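Local coordinates for salicylic acid-binding protein 2 (Nicotiana tabacum, PDB 1XKL), which hydrolyses methyl salicylate to the defence hormone salicylic acid, as a methylesterase of the alpha/beta hydrolase superfamily required for systemic acquired resistance in plants, at the interface of chains A and B. Numbering follows the deposited sequence. Chains: chain A/B, salicylic acid-binding protein 2.

The interface of chains A and B. Residues chain A 190; chain B 92, 191, 193.
A:Lys190 and B:Glu92 form a salt bridge between two copies of this alpha/beta hydrolase. The A–B interface is not an exact two-fold and may not be the biological one. A:Lys190 lies in a loop just after helix 183-188. B:Glu92 sits near the end of helix 83-93, and the patch centre is about 18 Å from the nucleophile B:Ser81. The charged bond runs from the ammonium NZ of A:Lys190 to carboxylate OE2 of B:Glu92, at 2.8 Å. NZ meets OE2 on its anti side, 18° out of the carboxylate plane. The lysine reaches across with CG anti to the backbone N (chi1 -178°) and an extended chain beyond it. A bend at chi2 (67°) brings the B:Glu92 carboxylate within range of both A:Lys190 and B:Thr193.

Within chain B, B:Thr193 holds the carboxylate through both oxygens. Its hydroxyl OG1 donates to the syn lone pair of B:Glu92 OE2 at 2.6 Å. OE2 therefore accepts from the threonine on one side and the lysine on the other. The backbone N of B:Thr193 donates to B:Glu92 OE1 at 2.8 Å, from above the carboxylate plane. The two threonine bonds should limit rotation of the carboxylate and keep OE2 turned to the lysine. The nearby ammonium probably favours the ionised acid.

Apolar contact is slight, and the patch hides 66 Å² in all. CD of A:Lys190 passes CG of B:Glu92 at 4.1 Å, the two side chains crossing at a slant.

Looser approaches to A:Lys190 NZ come from methyl CG2 of B:Thr193, at 4.3 Å, and backbone O of B:Tyr191, at 4.2 Å, too far for a hydrogen bond.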
ATOM      1  N   LYS A 190     -20.943  -9.971  -0.387  1.00 24.22           N
ATOM      2  CA  LYS A 190     -21.170 -10.160  -1.814  1.00 23.47           C
ATOM      3  C   LYS A 190     -19.845  -9.854  -2.509  1.00 22.79           C
ATOM      4  O   LYS A 190     -19.694  -8.820  -3.153  1.00 24.54           O
ATOM      5  CB  LYS A 190     -22.264  -9.197  -2.301  1.00 24.79           C
ATOM      6  CG  LYS A 190     -22.636  -9.338  -3.769  1.00 26.38           C
ATOM      7  CD  LYS A 190     -23.824  -8.444  -4.134  1.00 28.29           C
ATOM      8  CE  LYS A 190     -24.359  -8.771  -5.534  1.00 27.78           C
ATOM      9  NZ  LYS A 190     -25.813  -8.418  -5.673  1.00 27.35           N
TER
ATOM     10  N   GLU B  92     -25.046  -1.811  -2.134  1.00 16.70           N
ATOM     11  CA  GLU B  92     -25.342  -3.195  -2.470  1.00 17.38           C
ATOM     12  C   GLU B  92     -24.279  -4.136  -1.909  1.00 17.46           C
ATOM     13  O   GLU B  92     -24.593  -5.239  -1.486  1.00 16.25           O
ATOM     14  CB  GLU B  92     -25.432  -3.371  -3.992  1.00 19.22           C
ATOM     15  CG  GLU B  92     -25.689  -4.811  -4.463  1.00 19.12           C
ATOM     16  CD  GLU B  92     -27.066  -5.331  -4.084  1.00 21.10           C
ATOM     17  OE1 GLU B  92     -27.947  -4.512  -3.743  1.00 17.55           O
ATOM     18  OE2 GLU B  92     -27.274  -6.566  -4.144  1.00 21.99           O
ATOM     19  N   TYR B 191     -27.723  -4.465 -10.848  1.00 29.05           N
ATOM     20  CA  TYR B 191     -26.739  -4.513  -9.769  1.00 26.19           C
ATOM     21  C   TYR B 191     -27.287  -4.325  -8.369  1.00 23.82           C
ATOM     22  O   TYR B 191     -26.621  -4.670  -7.394  1.00 23.52           O
ATOM     23  CB  TYR B 191     -25.656  -3.458 -10.003  1.00 28.62           C
ATOM     24  CG  TYR B 191     -24.773  -3.718 -11.195  1.00 32.02           C
ATOM     25  CD1 TYR B 191     -24.055  -4.910 -11.307  1.00 32.36           C
ATOM     26  CD2 TYR B 191     -24.621  -2.756 -12.196  1.00 32.07           C
ATOM     27  CE1 TYR B 191     -23.208  -5.138 -12.381  1.00 31.64           C
ATOM     28  CE2 TYR B 191     -23.773  -2.973 -13.275  1.00 31.49           C
ATOM     29  CZ  TYR B 191     -23.068  -4.169 -13.360  1.00 31.91           C
ATOM     30  OH  TYR B 191     -22.215  -4.386 -14.415  1.00 31.33           O
ATOM     31  N   THR B 193     -30.251  -4.926  -5.348  1.00 19.00           N
ATOM     32  CA  THR B 193     -31.293  -5.825  -4.850  1.00 20.57           C
ATOM     33  C   THR B 193     -31.961  -5.242  -3.596  1.00 20.66           C
ATOM     34  O   THR B 193     -31.328  -4.504  -2.836  1.00 18.12           O
ATOM     35  CB  THR B 193     -30.700  -7.222  -4.507  1.00 19.89           C
ATOM     36  OG1 THR B 193     -29.706  -7.085  -3.483  1.00 19.46           O
ATOM     37  CG2 THR B 193     -30.069  -7.844  -5.738  1.00 20.31           C
TER